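Local coordinates for protein O-methyltransferase family 3 (Niastella koreensis, PDB 7CVW) that catalyses the metal-dependent transfer of a methyl group from S-adenosyl-L-methionine to a hydroxyl of catechol-like compounds, most actively with magnesium, giving meta- and para-methylated products without regiospecificity, at residues A[86-91]-A[119-124]; A[134-139]-A[150-155]. All coordinates share one frame; numbering follows the deposited sequence.

Contact 1 of 2, residues A[86-91]-A[119-124]. With SAH (S-adenosyl-L-homocysteine), chain E.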
loop_
_atom_site.group_PDB
_atom_site.type_symbol
_atom_site.label_atom_id
_atom_site.label_comp_id
_atom_site.label_asym_id
_atom_site.label_seq_id
_atom_site.Cartn_x
_atom_site.Cartn_y
_atom_site.Cartn_z
ATOM N N ILE A 86 -14.840 12.113 9.575
ATOM C CA ILE A 86 -14.656 13.511 10.047
ATOM C C ILE A 86 -13.430 14.077 9.326
ATOM O O ILE A 86 -12.402 13.421 9.315
ATOM C CB ILE A 86 -14.489 13.532 11.575
ATOM C CG1 ILE A 86 -15.724 12.948 12.273
ATOM C CG2 ILE A 86 -14.191 14.944 12.021
ATOM C CD1 ILE A 86 -15.572 12.803 13.775
ATOM N N THR A 87 -13.564 15.214 8.657
ATOM C CA THR A 87 -12.423 15.822 7.920
ATOM C C THR A 87 -12.242 17.243 8.426
ATOM O O THR A 87 -13.268 17.936 8.643
ATOM C CB THR A 87 -12.640 15.676 6.411
ATOM O OG1 THR A 87 -11.479 16.154 5.711
ATOM C CG2 THR A 87 -13.881 16.388 5.933
ATOM N N LEU A 88 -10.993 17.661 8.593
ATOM C CA LEU A 88 -10.638 18.969 9.193
ATOM C C LEU A 88 -10.058 19.865 8.105
ATOM O O LEU A 88 -9.209 19.413 7.324
ATOM C CB LEU A 88 -9.634 18.772 10.319
ATOM C CG LEU A 88 -9.985 17.723 11.366
ATOM C CD1 LEU A 88 -9.017 17.762 12.547
ATOM C CD2 LEU A 88 -11.426 17.782 11.802
ATOM N N GLU A 89 -10.592 21.077 7.981
ATOM C CA GLU A 89 -10.161 22.022 6.939
ATOM C C GLU A 89 -10.128 23.429 7.520
ATOM O O GLU A 89 -11.186 23.927 7.927
ATOM C CB GLU A 89 -11.130 21.934 5.759
ATOM C CG GLU A 89 -10.848 22.984 4.697
ATOM C CD GLU A 89 -9.415 22.952 4.174
ATOM O OE1 GLU A 89 -8.934 21.866 3.744
ATOM O OE2 GLU A 89 -8.756 24.009 4.210
ATOM N N TYR A 90 -8.963 24.074 7.478
ATOM C CA TYR A 90 -8.733 25.425 8.068
ATOM C C TYR A 90 -9.388 26.522 7.226
ATOM O O TYR A 90 -9.840 27.532 7.825
ATOM C CB TYR A 90 -7.217 25.644 8.207
ATOM C CG TYR A 90 -6.688 27.036 8.434
ATOM C CD1 TYR A 90 -7.180 27.824 9.465
ATOM C CD2 TYR A 90 -5.617 27.519 7.702
ATOM C CE1 TYR A 90 -6.654 29.078 9.726
ATOM C CE2 TYR A 90 -5.094 28.773 7.933
ATOM C CZ TYR A 90 -5.614 29.560 8.947
ATOM O OH TYR A 90 -5.087 30.798 9.195
ATOM N N ASP A 91 -9.389 26.382 5.901
ATOM C CA ASP A 91 -9.823 27.464 4.985
ATOM C C ASP A 91 -11.340 27.365 4.806
ATOM O O ASP A 91 -11.826 26.388 4.244
ATOM C CB ASP A 91 -9.037 27.402 3.687
ATOM C CG ASP A 91 -9.336 28.566 2.778
ATOM O OD1 ASP A 91 -10.491 28.954 2.687
ATOM O OD2 ASP A 91 -8.392 29.086 2.195
ATOM N N ILE A 119 -4.786 21.620 14.673
ATOM C CA ILE A 119 -4.146 21.567 16.024
ATOM C C ILE A 119 -5.149 22.053 17.089
ATOM O O ILE A 119 -4.982 21.701 18.251
ATOM C CB ILE A 119 -2.805 22.329 16.036
ATOM C CG1 ILE A 119 -1.860 21.753 17.096
ATOM C CG2 ILE A 119 -3.020 23.813 16.213
ATOM C CD1 ILE A 119 -1.304 20.419 16.735
ATOM N N ASP A 120 -6.169 22.824 16.712
ATOM C CA ASP A 120 -7.238 23.291 17.628
ATOM C C ASP A 120 -8.320 22.205 17.718
ATOM O O ASP A 120 -8.903 22.009 18.803
ATOM C CB ASP A 120 -7.848 24.611 17.149
ATOM C CG ASP A 120 -6.933 25.830 17.218
ATOM O OD1 ASP A 120 -6.024 25.820 18.059
ATOM O OD2 ASP A 120 -7.144 26.782 16.429
ATOM N N ILE A 121 -8.634 21.546 16.610
ATOM C CA ILE A 121 -9.773 20.582 16.573
ATOM C C ILE A 121 -9.377 19.211 17.136
ATOM O O ILE A 121 -10.228 18.539 17.733
ATOM C CB ILE A 121 -10.395 20.525 15.165
ATOM C CG1 ILE A 121 -11.018 21.874 14.798
ATOM C CG2 ILE A 121 -11.420 19.395 15.073
ATOM C CD1 ILE A 121 -11.329 21.995 13.312
ATOM N N LEU A 122 -8.151 18.762 16.931
ATOM C CA LEU A 122 -7.716 17.436 17.428
ATOM C C LEU A 122 -7.985 17.327 18.929
ATOM O O LEU A 122 -8.559 16.313 19.354
ATOM C CB LEU A 122 -6.251 17.208 17.033
ATOM C CG LEU A 122 -6.077 16.819 15.561
ATOM C CD1 LEU A 122 -4.647 17.005 15.085
ATOM C CD2 LEU A 122 -6.556 15.397 15.286
ATOM N N PRO A 123 -7.624 18.320 19.786
ATOM C CA PRO A 123 -7.935 18.187 21.210
ATOM C C PRO A 123 -9.439 18.214 21.502
ATOM O O PRO A 123 -9.880 17.599 22.440
ATOM C CB PRO A 123 -7.190 19.341 21.896
ATOM C CG PRO A 123 -6.803 20.296 20.797
ATOM C CD PRO A 123 -6.716 19.448 19.537
ATOM N N GLN A 124 -10.232 18.836 20.640
ATOM C CA GLN A 124 -11.708 18.781 20.759
ATOM C C GLN A 124 -12.164 17.332 20.562
ATOM O O GLN A 124 -13.039 16.875 21.302
ATOM C CB GLN A 124 -12.419 19.657 19.723
ATOM C CG GLN A 124 -11.963 21.108 19.672
ATOM C CD GLN A 124 -12.630 21.878 18.561
ATOM O OE1 GLN A 124 -13.292 21.314 17.680
ATOM N NE2 GLN A 124 -12.425 23.180 18.582
HETATM N N SAH E . -6.521 15.495 1.135
HETATM C CA SAH E . -6.874 16.440 0.057
HETATM C CB SAH E . -5.776 17.500 -0.119
HETATM C CG SAH E . -5.508 18.322 1.098
HETATM S SD SAH E . -4.512 19.754 0.518
HETATM C C SAH E . -7.047 15.609 -1.216
HETATM O O SAH E . -8.006 15.794 -1.874
HETATM O OXT SAH E . -6.174 14.845 -1.452
HETATM C "C5'" SAH E . -4.092 20.517 2.116
HETATM C "C4'" SAH E . -5.299 21.130 2.772
HETATM O "O4'" SAH E . -4.932 21.397 4.130
HETATM C "C3'" SAH E . -5.780 22.483 2.201
HETATM O "O3'" SAH E . -7.161 22.480 1.889
HETATM C "C2'" SAH E . -5.474 23.485 3.317
HETATM O "O2'" SAH E . -6.366 24.565 3.375
HETATM C "C1'" SAH E . -5.570 22.575 4.527
HETATM N N9 SAH E . -4.927 23.079 5.719
HETATM C C8 SAH E . -3.859 23.922 5.806
HETATM N N7 SAH E . -3.540 24.219 7.034
HETATM C C5 SAH E . -4.453 23.532 7.809
HETATM C C6 SAH E . -4.642 23.424 9.201
HETATM N N6 SAH E . -3.907 24.062 10.089
HETATM N N1 SAH E . -5.651 22.663 9.630
HETATM C C2 SAH E . -6.400 22.033 8.726
HETATM N N3 SAH E . -6.329 22.074 7.408
HETATM C C4 SAH E . -5.310 22.823 7.002
#

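Contact 2 of 2, residues A[134-139]-A[150-155]. With MG (magnesium ion), chain C; SAH (S-adenosyl-L-homocysteine), chain E.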
loop_
_atom_site.group_PDB
_atom_site.type_symbol
_atom_site.label_atom_id
_atom_site.label_comp_id
_atom_site.label_asym_id
_atom_site.label_seq_id
_atom_site.Cartn_x
_atom_site.Cartn_y
_atom_site.Cartn_z
ATOM N N ASP A 134 -10.571 4.003 12.792
ATOM C CA ASP A 134 -9.999 2.780 12.179
ATOM C C ASP A 134 -8.883 3.189 11.223
ATOM O O ASP A 134 -7.934 2.402 11.042
ATOM C CB ASP A 134 -11.099 2.023 11.447
ATOM C CG ASP A 134 -12.227 1.621 12.374
ATOM O OD1 ASP A 134 -11.919 0.927 13.348
ATOM O OD2 ASP A 134 -13.378 2.082 12.179
ATOM N N MET A 135 -9.025 4.366 10.598
ATOM C CA MET A 135 -8.048 4.895 9.620
ATOM C C MET A 135 -7.974 6.410 9.775
ATOM O O MET A 135 -9.018 7.046 10.002
ATOM C CB MET A 135 -8.436 4.523 8.196
ATOM C CG MET A 135 -7.445 4.992 7.170
ATOM S SD MET A 135 -7.879 4.301 5.565
ATOM C CE MET A 135 -6.834 5.215 4.438
ATOM N N ILE A 136 -6.756 6.947 9.702
ATOM C CA ILE A 136 -6.498 8.404 9.841
ATOM C C ILE A 136 -5.620 8.809 8.677
ATOM O O ILE A 136 -4.566 8.152 8.485
ATOM C CB ILE A 136 -5.868 8.748 11.205
ATOM C CG1 ILE A 136 -6.746 8.224 12.349
ATOM C CG2 ILE A 136 -5.632 10.244 11.319
ATOM C CD1 ILE A 136 -6.208 8.455 13.722
ATOM N N PHE A 137 -6.040 9.820 7.927
ATOM C CA PHE A 137 -5.276 10.358 6.779
ATOM C C PHE A 137 -4.803 11.752 7.147
ATOM O O PHE A 137 -5.625 12.656 7.283
ATOM C CB PHE A 137 -6.104 10.313 5.494
ATOM C CG PHE A 137 -5.382 10.766 4.249
ATOM C CD1 PHE A 137 -4.123 10.263 3.945
ATOM C CD2 PHE A 137 -5.958 11.664 3.354
ATOM C CE1 PHE A 137 -3.464 10.671 2.799
ATOM C CE2 PHE A 137 -5.288 12.060 2.208
ATOM C CZ PHE A 137 -4.053 11.547 1.921
ATOM N N ILE A 138 -3.501 11.906 7.330
ATOM C CA ILE A 138 -2.839 13.198 7.642
ATOM C C ILE A 138 -2.389 13.842 6.333
ATOM O O ILE A 138 -1.479 13.309 5.668
ATOM C CB ILE A 138 -1.658 12.996 8.585
ATOM C CG1 ILE A 138 -2.100 12.295 9.868
ATOM C CG2 ILE A 138 -0.985 14.333 8.849
ATOM C CD1 ILE A 138 -0.970 12.021 10.824
ATOM N N ASP A 139 -3.037 14.942 5.962
ATOM C CA ASP A 139 -2.755 15.577 4.653
ATOM C C ASP A 139 -3.059 17.067 4.710
ATOM O O ASP A 139 -3.514 17.608 3.717
ATOM C CB ASP A 139 -3.517 14.876 3.532
ATOM C CG ASP A 139 -2.935 15.223 2.179
ATOM O OD1 ASP A 139 -1.693 15.548 2.147
ATOM O OD2 ASP A 139 -3.722 15.174 1.163
ATOM N N GLN A 150 1.027 12.605 16.857
ATOM C CA GLN A 150 0.859 12.347 18.307
ATOM C C GLN A 150 -0.620 12.409 18.673
ATOM O O GLN A 150 -1.080 11.572 19.422
ATOM C CB GLN A 150 1.653 13.341 19.150
ATOM C CG GLN A 150 3.124 13.417 18.777
ATOM C CD GLN A 150 3.822 12.085 18.666
ATOM O OE1 GLN A 150 3.657 11.201 19.506
ATOM N NE2 GLN A 150 4.597 11.937 17.599
ATOM N N TRP A 151 -1.363 13.374 18.147
ATOM C CA TRP A 151 -2.824 13.462 18.365
ATOM C C TRP A 151 -3.522 12.264 17.738
ATOM O O TRP A 151 -4.422 11.690 18.354
ATOM C CB TRP A 151 -3.347 14.784 17.808
ATOM C CG TRP A 151 -3.054 15.965 18.681
ATOM C CD1 TRP A 151 -2.182 16.974 18.432
ATOM C CD2 TRP A 151 -3.609 16.232 19.982
ATOM N NE1 TRP A 151 -2.173 17.866 19.472
ATOM C CE2 TRP A 151 -3.034 17.436 20.436
ATOM C CE3 TRP A 151 -4.542 15.579 20.795
ATOM C CZ2 TRP A 151 -3.346 18.008 21.667
ATOM C CZ3 TRP A 151 -4.861 16.146 22.011
ATOM C CH2 TRP A 151 -4.260 17.333 22.442
ATOM N N ALA A 152 -3.100 11.845 16.552
ATOM C CA ALA A 152 -3.687 10.675 15.868
ATOM C C ALA A 152 -3.563 9.452 16.787
ATOM O O ALA A 152 -4.548 8.692 16.918
ATOM C CB ALA A 152 -3.032 10.466 14.527
ATOM N N LEU A 153 -2.429 9.265 17.459
ATOM C CA LEU A 153 -2.262 8.092 18.365
ATOM C C LEU A 153 -3.268 8.164 19.519
ATOM O O LEU A 153 -3.813 7.121 19.917
ATOM C CB LEU A 153 -0.823 8.066 18.878
ATOM C CG LEU A 153 0.221 7.696 17.831
ATOM C CD1 LEU A 153 1.621 7.778 18.438
ATOM C CD2 LEU A 153 -0.019 6.309 17.290
ATOM N N ARG A 154 -3.525 9.357 20.039
ATOM C CA ARG A 154 -4.521 9.552 21.123
ATOM C C ARG A 154 -5.923 9.163 20.629
ATOM O O ARG A 154 -6.774 8.886 21.458
ATOM C CB ARG A 154 -4.470 10.999 21.608
ATOM C CG ARG A 154 -3.285 11.309 22.508
ATOM C CD ARG A 154 -3.727 11.297 23.958
ATOM N NE ARG A 154 -3.830 12.658 24.466
ATOM C CZ ARG A 154 -4.689 13.071 25.391
ATOM N NH1 ARG A 154 -5.580 12.241 25.913
ATOM N NH2 ARG A 154 -4.662 14.334 25.772
ATOM N N LEU A 155 -6.176 9.184 19.322
ATOM C CA LEU A 155 -7.504 8.933 18.719
ATOM C C LEU A 155 -7.518 7.568 18.013
ATOM O O LEU A 155 -8.447 7.336 17.225
ATOM C CB LEU A 155 -7.796 10.080 17.747
ATOM C CG LEU A 155 -8.036 11.423 18.434
ATOM C CD1 LEU A 155 -7.997 12.552 17.426
ATOM C CD2 LEU A 155 -9.363 11.392 19.194
HETATM MG MG MG C . -1.502 15.670 -0.223
HETATM N N SAH E . -6.521 15.495 1.135
HETATM C CA SAH E . -6.874 16.440 0.057
HETATM C CB SAH E . -5.776 17.500 -0.119
HETATM C CG SAH E . -5.508 18.322 1.098
HETATM S SD SAH E . -4.512 19.754 0.518
HETATM C C SAH E . -7.047 15.609 -1.216
HETATM O O SAH E . -8.006 15.794 -1.874
HETATM O OXT SAH E . -6.174 14.845 -1.452
HETATM C "C5'" SAH E . -4.092 20.517 2.116
HETATM C "C4'" SAH E . -5.299 21.130 2.772
HETATM O "O4'" SAH E . -4.932 21.397 4.130
HETATM C "C3'" SAH E . -5.780 22.483 2.201
HETATM O "O3'" SAH E . -7.161 22.480 1.889
HETATM C "C2'" SAH E . -5.474 23.485 3.317
HETATM O "O2'" SAH E . -6.366 24.565 3.375
HETATM C "C1'" SAH E . -5.570 22.575 4.527
HETATM N N9 SAH E . -4.927 23.079 5.719
HETATM C C8 SAH E . -3.859 23.922 5.806
HETATM N N7 SAH E . -3.540 24.219 7.034
HETATM C C5 SAH E . -4.453 23.532 7.809
HETATM C C6 SAH E . -4.642 23.424 9.201
HETATM N N6 SAH E . -3.907 24.062 10.089
HETATM N N1 SAH E . -5.651 22.663 9.630
HETATM C C2 SAH E . -6.400 22.033 8.726
HETATM N N3 SAH E . -6.329 22.074 7.408
HETATM C C4 SAH E . -5.310 22.823 7.002
HETATM O O HOH W 1 -3.267 15.478 -1.814
HETATM O O HOH W 2 -1.640 18.092 0.380
#

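Contact 1 of 2, residues A[86-91]-A[119-124]
Strand 84-89 and helix 118-128 come closest at Leu88 and Ile121, whose CA atoms are 7.6 Å apart, and no hydrogen bond joins the two segments. Apolar branches alone bridge the gap. The leucine and isoleucine side chains run antiparallel alongside one another, and the CG2 methyl of Ile121 lies against both ends of the leucine fork, 3.6 Å from Leu88 CD2 and 3.8 Å from Leu88 CD1. With chi1 at -65°, CG2 is the branch turned toward the leucine. Leu122 adds a looser touch, its CG being 4.3 Å from Leu88 CD1.

The CB of Glu89 leaves the chain away from the helix, and its carboxylate holds the ribose of SAH. The side chain bends at chi2 (55°), bringing both carboxylate oxygens to the ribose: SAH O3' donates to Glu89 OE1 and SAH O2' to Glu89 OE2, each at 2.6 Å. An acidic residue at the end of the second strand, binding both ribose hydroxyls, is a hallmark of class I methyltransferases. Asp91 N donates to Glu89 OE2 on its anti side over 3.0 Å and helps fix the carboxylate, while Tyr90 CB rests 3.5 Å from SAH C6 of the adenine.

Within the sheet, strand 84-89 runs between strands 60-64 and 111-115; Arg114 of the latter touches both Leu88 and Ile121, and helix 145-154 packs against Leu122 through Tyr148 and Trp151.

Contact 2 of 2, residues A[134-139]-A[150-155]
Ile136 reaches from strand 133-138 to Ala152 of helix 145-154 with the tip of its longer branch. CG1 is anti to the carbonyl carbon (chi1 -55°) and the branch is extended beyond it (chi2 178°), which carries CD1 to 3.8 Å from Ala152 CB and 3.6 Å from Ala152 O. The shorter branch reaches the same methyl from beside the first, with Ile136 CG2 4.1 Å from Ala152 CB. The small alanine is consistent with the close approach of the backbones, the CA atoms of Ile136 and Ala152 being 7.0 Å apart. Leu155, near the end of the helix, meets the isoleucine through its backbone, and Ala152 O, which CD1 touches, accepts hydrogen bonds from Leu155 N and Ser156 OG.

The segments belong to the Rossmann-like methyltransferase fold: strand 133-138 lies between parallel strands 60-64 and 160-165, and helix 145-154 covers the face bearing Ile136 and Ile138. Met135 and Phe137 point to the other face, where helix 43-55 packs.

Past the strand, Asp139 turns its carboxylate to the active site, with CG anti to the backbone nitrogen (chi1 -163°). OD1 binds magnesium at 2.4 Å, and OD2, at 2.7 Å from the metal, also accepts a 2.8 Å hydrogen bond from SAH N. One carboxylate thereby joins metal and cofactor product; Asp165, Asn166 and two waters also bind the ion. The CB of Asp139 sits 3.5 Å above one face of the Phe137 ring, toward its rim, and Phe137 CE2 approaches SAH N obliquely.

In the fold
Contacts 1 and 2 pair two parallel strands of one sheet with neighbouring helices, their centres about 12 Å apart, with strand 60-64 between the two strands. Helix 118-128 leads along the chain to strand 133-138, and the two helices pack directly together, Pro123 CB meeting Trp151 CH2 at 3.6 Å. Separately, Leu122 CD2 meets Leu155 CD1 at 3.8 Å. Both strands lead to the same ligand: Glu89 binds the ribose hydroxyls and Tyr90 packs on the adenine, while Asp139, just past its strand, binds the amino group and the magnesium ion. The side chain of Leu88 is about 14 Å from that ion, whereas Asp139 of contact 2 coordinates it directly.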